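Local coordinates for hypothetical protein AF2331 (Archaeoglobus fulgidus, PDB 2FDO) that is of unknown function but adopts a previously unseen alpha + beta fold and assembles as an interdigitated dimer, at residues V28-K39 / Y50-I61. Numbering follows the deposited sequence.
Sequences VVSSDVTDFCKK and YCFAEFAFPADI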
ATOM      1  N   VAL A  28      -6.040   8.117   0.511  1.00 51.20           N
ATOM      2  CA  VAL A  28      -4.796   8.635   0.018  1.00 50.00           C
ATOM      3  C   VAL A  28      -4.034   7.448  -0.590  1.00 50.30           C
ATOM      4  O   VAL A  28      -3.874   6.384   0.054  1.00 48.67           O
ATOM      5  CB  VAL A  28      -3.989   9.199   1.155  1.00 51.33           C
ATOM      6  CG1 VAL A  28      -2.548   9.521   0.705  1.00 49.88           C
ATOM      7  CG2 VAL A  28      -4.706  10.414   1.782  1.00 48.85           C
ATOM      8  N   VAL A  29      -3.632   7.625  -1.852  1.00 49.83           N
ATOM      9  CA  VAL A  29      -3.001   6.584  -2.647  1.00 49.90           C
ATOM     10  C   VAL A  29      -1.606   7.083  -2.983  1.00 50.63           C
ATOM     11  O   VAL A  29      -1.458   8.194  -3.437  1.00 51.20           O
ATOM     12  CB  VAL A  29      -3.760   6.312  -3.937  1.00 49.49           C
ATOM     13  CG1 VAL A  29      -3.009   5.268  -4.789  1.00 49.54           C
ATOM     14  CG2 VAL A  29      -5.189   5.832  -3.628  1.00 47.96           C
ATOM     15  N   SER A  30      -0.581   6.271  -2.765  1.00 50.55           N
ATOM     16  CA  SER A  30       0.732   6.667  -3.186  1.00 49.72           C
ATOM     17  C   SER A  30       1.303   5.553  -4.049  1.00 50.12           C
ATOM     18  O   SER A  30       1.302   4.393  -3.673  1.00 50.16           O
ATOM     19  CB  SER A  30       1.616   6.855  -1.980  1.00 49.48           C
ATOM     20  OG  SER A  30       3.006   6.717  -2.347  1.00 52.79           O
ATOM     21  N   SER A  31       1.819   5.904  -5.206  1.00 51.13           N
ATOM     22  CA  SER A  31       2.604   4.959  -5.970  1.00 51.93           C
ATOM     23  C   SER A  31       4.088   5.346  -5.877  1.00 51.44           C
ATOM     24  O   SER A  31       4.880   4.883  -6.659  1.00 52.53           O
ATOM     25  CB  SER A  31       2.109   4.933  -7.402  1.00 51.88           C
ATOM     26  OG  SER A  31       2.204   6.238  -7.979  1.00 55.16           O
ATOM     27  N   ASP A  32       4.470   6.158  -4.890  1.00 51.00           N
ATOM     28  CA  ASP A  32       5.848   6.681  -4.771  1.00 50.59           C
ATOM     29  C   ASP A  32       6.718   5.692  -3.981  1.00 50.68           C
ATOM     30  O   ASP A  32       6.932   5.843  -2.766  1.00 51.00           O
ATOM     31  CB  ASP A  32       5.800   8.075  -4.111  1.00 49.73           C
ATOM     32  CG  ASP A  32       7.068   8.868  -4.280  1.00 53.18           C
ATOM     33  OD1 ASP A  32       7.995   8.430  -5.002  1.00 58.19           O
ATOM     34  OD2 ASP A  32       7.155   9.997  -3.721  1.00 55.86           O
ATOM     35  N   VAL A  33       7.198   4.655  -4.650  1.00 50.94           N
ATOM     36  CA  VAL A  33       7.995   3.646  -3.970  1.00 51.79           C
ATOM     37  C   VAL A  33       9.403   4.163  -3.769  1.00 53.37           C
ATOM     38  O   VAL A  33      10.101   4.395  -4.746  1.00 55.40           O
ATOM     39  CB  VAL A  33       8.084   2.361  -4.752  1.00 51.17           C
ATOM     40  CG1 VAL A  33       8.960   1.328  -3.996  1.00 50.67           C
ATOM     41  CG2 VAL A  33       6.706   1.808  -4.981  1.00 51.48           C
ATOM     42  N   THR A  34       9.827   4.368  -2.531  1.00 53.79           N
ATOM     43  CA  THR A  34      11.144   4.934  -2.299  1.00 54.53           C
ATOM     44  C   THR A  34      12.220   3.876  -2.065  1.00 55.31           C
ATOM     45  O   THR A  34      13.386   4.201  -2.008  1.00 55.80           O
ATOM     46  CB  THR A  34      11.128   5.931  -1.100  1.00 54.71           C
ATOM     47  OG1 THR A  34      10.604   5.273   0.066  1.00 54.29           O
ATOM     48  CG2 THR A  34      10.274   7.128  -1.427  1.00 53.19           C
ATOM     49  N   ASP A  35      11.819   2.615  -1.886  1.00 56.69           N
ATOM     50  CA  ASP A  35      12.755   1.513  -1.716  1.00 56.94           C
ATOM     51  C   ASP A  35      11.995   0.246  -1.823  1.00 56.33           C
ATOM     52  O   ASP A  35      10.814   0.215  -1.530  1.00 57.47           O
ATOM     53  CB  ASP A  35      13.410   1.529  -0.355  1.00 57.23           C
ATOM     54  CG  ASP A  35      14.790   0.837  -0.365  1.00 64.37           C
ATOM     55  OD1 ASP A  35      15.128   0.032  -1.314  1.00 66.20           O
ATOM     56  OD2 ASP A  35      15.586   1.162   0.567  1.00 72.03           O
ATOM     57  N   PHE A  36      12.667  -0.804  -2.257  1.00 56.31           N
ATOM     58  CA  PHE A  36      12.087  -2.121  -2.371  1.00 55.65           C
ATOM     59  C   PHE A  36      13.216  -3.142  -2.343  1.00 56.41           C
ATOM     60  O   PHE A  36      14.208  -2.959  -3.008  1.00 55.97           O
ATOM     61  CB  PHE A  36      11.335  -2.241  -3.673  1.00 55.35           C
ATOM     62  CG  PHE A  36      10.807  -3.623  -3.928  1.00 56.51           C
ATOM     63  CD1 PHE A  36       9.499  -3.949  -3.593  1.00 56.93           C
ATOM     64  CD2 PHE A  36      11.633  -4.605  -4.474  1.00 55.99           C
ATOM     65  CE1 PHE A  36       9.025  -5.225  -3.794  1.00 57.46           C
ATOM     66  CE2 PHE A  36      11.183  -5.872  -4.677  1.00 55.14           C
ATOM     67  CZ  PHE A  36       9.870  -6.194  -4.334  1.00 57.52           C
ATOM     68  N   CYS A  37      13.053  -4.223  -1.587  1.00 57.10           N
ATOM     69  CA  CYS A  37      14.076  -5.252  -1.449  1.00 57.72           C
ATOM     70  C   CYS A  37      13.465  -6.462  -0.768  1.00 57.34           C
ATOM     71  O   CYS A  37      12.314  -6.418  -0.359  1.00 57.26           O
ATOM     72  CB  CYS A  37      15.219  -4.760  -0.568  1.00 57.23           C
ATOM     73  SG  CYS A  37      14.634  -4.506   1.119  1.00 62.69           S
ATOM     74  N   LYS A  38      14.272  -7.511  -0.615  1.00 57.84           N
ATOM     75  CA  LYS A  38      13.887  -8.757   0.042  1.00 58.12           C
ATOM     76  C   LYS A  38      14.828  -8.996   1.186  1.00 57.65           C
ATOM     77  O   LYS A  38      15.987  -8.640   1.122  1.00 57.61           O
ATOM     78  CB  LYS A  38      14.008  -9.963  -0.902  1.00 58.47           C
ATOM     79  CG  LYS A  38      13.107  -9.886  -2.084  1.00 60.18           C
ATOM     80  CD  LYS A  38      12.540 -11.222  -2.408  1.00 63.94           C
ATOM     81  CE  LYS A  38      13.358 -11.918  -3.450  1.00 66.71           C
ATOM     82  NZ  LYS A  38      12.461 -12.892  -4.151  1.00 69.26           N
ATOM     83  N   LYS A  39      14.319  -9.584   2.258  1.00 57.36           N
ATOM     84  CA  LYS A  39      15.162  -9.920   3.401  1.00 56.17           C
ATOM     85  C   LYS A  39      14.692 -11.243   3.915  1.00 54.83           C
ATOM     86  O   LYS A  39      13.509 -11.616   3.717  1.00 54.44           O
ATOM     87  CB  LYS A  39      14.994  -8.914   4.534  1.00 56.27           C
ATOM     88  CG  LYS A  39      15.288  -7.501   4.177  1.00 59.18           C
ATOM     89  CD  LYS A  39      15.073  -6.657   5.388  1.00 61.01           C
ATOM     90  CE  LYS A  39      14.826  -5.249   5.037  1.00 60.45           C
ATOM     91  NZ  LYS A  39      14.543  -4.580   6.334  1.00 61.36           N
ATOM     92  N   TYR A  50      10.842 -12.189   2.728  1.00 54.64           N
ATOM     93  CA  TYR A  50       9.802 -11.203   2.599  1.00 53.60           C
ATOM     94  C   TYR A  50      10.253 -10.101   1.654  1.00 53.85           C
ATOM     95  O   TYR A  50      11.456  -9.818   1.543  1.00 54.10           O
ATOM     96  CB  TYR A  50       9.374 -10.667   3.978  1.00 53.38           C
ATOM     97  CG  TYR A  50       8.723 -11.735   4.825  1.00 52.30           C
ATOM     98  CD1 TYR A  50       9.494 -12.535   5.672  1.00 52.80           C
ATOM     99  CD2 TYR A  50       7.337 -11.985   4.753  1.00 52.27           C
ATOM    100  CE1 TYR A  50       8.921 -13.532   6.443  1.00 52.53           C
ATOM    101  CE2 TYR A  50       6.742 -12.995   5.504  1.00 51.71           C
ATOM    102  CZ  TYR A  50       7.540 -13.767   6.344  1.00 54.49           C
ATOM    103  OH  TYR A  50       6.993 -14.768   7.128  1.00 56.85           O
ATOM    104  N   CYS A  51       9.295  -9.507   0.939  1.00 53.89           N
ATOM    105  CA  CYS A  51       9.569  -8.308   0.178  1.00 54.31           C
ATOM    106  C   CYS A  51       9.157  -7.129   1.006  1.00 53.44           C
ATOM    107  O   CYS A  51       8.171  -7.184   1.737  1.00 52.48           O
ATOM    108  CB  CYS A  51       8.772  -8.235  -1.106  1.00 55.25           C
ATOM    109  SG  CYS A  51       8.678  -9.728  -2.095  1.00 61.55           S
ATOM    110  N   PHE A  52       9.907  -6.049   0.843  1.00 52.41           N
ATOM    111  CA  PHE A  52       9.697  -4.857   1.606  1.00 51.54           C
ATOM    112  C   PHE A  52       9.524  -3.740   0.618  1.00 51.78           C
ATOM    113  O   PHE A  52      10.366  -3.509  -0.250  1.00 51.51           O
ATOM    114  CB  PHE A  52      10.900  -4.651   2.529  1.00 50.32           C
ATOM    115  CG  PHE A  52      11.010  -5.716   3.613  1.00 49.94           C
ATOM    116  CD1 PHE A  52      11.551  -6.993   3.332  1.00 46.75           C
ATOM    117  CD2 PHE A  52      10.537  -5.466   4.912  1.00 49.54           C
ATOM    118  CE1 PHE A  52      11.633  -7.989   4.348  1.00 44.18           C
ATOM    119  CE2 PHE A  52      10.604  -6.489   5.936  1.00 47.63           C
ATOM    120  CZ  PHE A  52      11.174  -7.746   5.627  1.00 45.73           C
ATOM    121  N   ALA A  53       8.397  -3.058   0.717  1.00 51.79           N
ATOM    122  CA  ALA A  53       8.118  -1.989  -0.226  1.00 51.22           C
ATOM    123  C   ALA A  53       7.757  -0.767   0.609  1.00 51.93           C
ATOM    124  O   ALA A  53       6.909  -0.845   1.507  1.00 51.38           O
ATOM    125  CB  ALA A  53       7.008  -2.363  -1.123  1.00 50.34           C
ATOM    126  N   GLU A  54       8.443   0.330   0.328  1.00 51.08           N
ATOM    127  CA  GLU A  54       8.330   1.517   1.111  1.00 51.91           C
ATOM    128  C   GLU A  54       7.758   2.599   0.214  1.00 51.04           C
ATOM    129  O   GLU A  54       8.217   2.761  -0.925  1.00 51.63           O
ATOM    130  CB  GLU A  54       9.726   1.963   1.620  1.00 50.63           C
ATOM    131  CG  GLU A  54       9.658   3.290   2.395  1.00 53.15           C
ATOM    132  CD  GLU A  54      11.031   3.788   2.821  1.00 56.08           C
ATOM    133  OE1 GLU A  54      11.860   4.195   1.941  1.00 55.25           O
ATOM    134  OE2 GLU A  54      11.271   3.761   4.064  1.00 60.48           O
ATOM    135  N   PHE A  55       6.821   3.366   0.750  1.00 49.30           N
ATOM    136  CA  PHE A  55       6.111   4.366  -0.006  1.00 49.45           C
ATOM    137  C   PHE A  55       6.180   5.616   0.775  1.00 49.42           C
ATOM    138  O   PHE A  55       6.165   5.560   2.019  1.00 50.55           O
ATOM    139  CB  PHE A  55       4.595   4.028  -0.209  1.00 48.86           C
ATOM    140  CG  PHE A  55       4.347   2.708  -0.886  1.00 48.22           C
ATOM    141  CD1 PHE A  55       4.354   1.536  -0.158  1.00 46.93           C
ATOM    142  CD2 PHE A  55       4.116   2.642  -2.250  1.00 47.44           C
ATOM    143  CE1 PHE A  55       4.113   0.303  -0.786  1.00 49.26           C
ATOM    144  CE2 PHE A  55       3.879   1.426  -2.869  1.00 48.75           C
ATOM    145  CZ  PHE A  55       3.847   0.261  -2.129  1.00 47.53           C
ATOM    146  N   ALA A  56       6.225   6.716   0.017  1.00 48.86           N
ATOM    147  CA  ALA A  56       6.279   8.085   0.487  1.00 48.63           C
ATOM    148  C   ALA A  56       4.970   8.772   0.189  1.00 49.41           C
ATOM    149  O   ALA A  56       4.317   8.511  -0.834  1.00 49.42           O
ATOM    150  CB  ALA A  56       7.361   8.834  -0.240  1.00 47.04           C
ATOM    151  N   PHE A  57       4.596   9.703   1.036  1.00 49.93           N
ATOM    152  CA  PHE A  57       3.474  10.550   0.677  1.00 51.40           C
ATOM    153  C   PHE A  57       3.440  11.845   1.545  1.00 51.93           C
ATOM    154  O   PHE A  57       3.843  11.847   2.727  1.00 51.31           O
ATOM    155  CB  PHE A  57       2.147   9.753   0.626  1.00 51.83           C
ATOM    156  CG  PHE A  57       1.850   9.012   1.878  1.00 50.88           C
ATOM    157  CD1 PHE A  57       1.143   9.635   2.904  1.00 51.29           C
ATOM    158  CD2 PHE A  57       2.302   7.694   2.036  1.00 53.03           C
ATOM    159  CE1 PHE A  57       0.893   8.969   4.101  1.00 54.68           C
ATOM    160  CE2 PHE A  57       2.062   6.998   3.209  1.00 54.53           C
ATOM    161  CZ  PHE A  57       1.362   7.646   4.262  1.00 53.44           C
ATOM    162  N   PRO A  58       3.043  12.965   0.925  1.00 52.56           N
ATOM    163  CA  PRO A  58       3.271  14.221   1.653  1.00 52.24           C
ATOM    164  C   PRO A  58       2.438  14.261   2.923  1.00 52.65           C
ATOM    165  O   PRO A  58       1.327  13.739   2.952  1.00 53.24           O
ATOM    166  CB  PRO A  58       2.859  15.298   0.658  1.00 51.59           C
ATOM    167  CG  PRO A  58       2.044  14.640  -0.344  1.00 52.28           C
ATOM    168  CD  PRO A  58       2.436  13.179  -0.403  1.00 52.16           C
ATOM    169  N   ALA A  59       3.009  14.820   3.975  1.00 52.53           N
ATOM    170  CA  ALA A  59       2.324  14.954   5.251  1.00 53.15           C
ATOM    171  C   ALA A  59       1.341  16.115   5.273  1.00 53.04           C
ATOM    172  O   ALA A  59       0.467  16.129   6.106  1.00 53.23           O
ATOM    173  CB  ALA A  59       3.341  15.127   6.395  1.00 52.65           C
ATOM    174  N   ASP A  60       1.520  17.085   4.371  1.00 54.16           N
ATOM    175  CA  ASP A  60       0.784  18.390   4.348  1.00 54.38           C
ATOM    176  C   ASP A  60      -0.725  18.215   4.076  1.00 55.25           C
ATOM    177  O   ASP A  60      -1.499  19.191   4.165  1.00 55.90           O
ATOM    178  CB  ASP A  60       1.350  19.299   3.258  1.00 53.50           C
ATOM    179  CG  ASP A  60       1.069  18.741   1.843  1.00 54.19           C
ATOM    180  N   ILE A  61      -1.131  16.988   3.711  1.00 55.49           N
ATOM    181  CA  ILE A  61      -2.534  16.697   3.426  1.00 54.94           C
ATOM    182  C   ILE A  61      -3.268  16.284   4.695  1.00 55.10           C
ATOM    183  O   ILE A  61      -4.489  16.321   4.756  1.00 53.97           O
ATOM    184  CB  ILE A  61      -2.711  15.702   2.269  1.00 54.97           C
ATOM    185  CG1 ILE A  61      -2.201  14.305   2.599  1.00 53.78           C
ATOM    186  CG2 ILE A  61      -2.030  16.230   1.012  1.00 55.75           C
ATOM    187  CD1 ILE A  61      -1.931  13.473   1.365  1.00 50.10           C
TER
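Lys-39 lies across the ring of Phe-52, and the two side chains meet at about a right angle. Lys-39 CB starts at the ring rim, 3.5 Å from Phe-52 CE1. CG passes CE1 and CD1, and CD moves on past CE1 and CZ. Lys-39 CE then sits over the centre of the Phe-52 ring, 4.0 Å above its plane, in a CH-pi contact. Lys-39 NZ ends over the same face, 4.4 Å from the centroid of the Phe-52 ring, as a cation-pi partner. The chain is extended beyond CG, which carries the ammonium across the ring. Backbone hydrogen bonds join the two antiparallel strands: Phe-52 N and Cys-37 O are 2.7 Å apart, and Lys-39 and Tyr-50 bond in both directions. On the other face of this sheet, Phe-36 CD1 meets Ala-53 CB at 3.8 Å, at the edge of the ring.

Thr-34 OG1 donates to Glu-54 OE1 at 2.5 Å, on the anti side and 31° out of the carboxylate plane. Between Val-33 and Asp-35 the register slips by one residue, a beta bulge. Before the bulge in the chain, Ser-30 OG stands anti to its own N (chi1 157°). There Ser-30 OG gives a bond to Ala-56 O at 2.7 Å and accepts one from Asp-32 N in an ST turn. With an alanine here the hydroxyl goes, and Ala-56 O would probably lose this donor and Asp-32 N its acceptor in the turn. Asp-32 OD2 is hydrogen-bonded to ND1 of His-2 of the second subunit. That subunit also pairs antiparallel with 28-30 and 50-58, so this bulged, antiparallel beta hairpin continues into an intersubunit sheet, consistent with the interdigitated dimer.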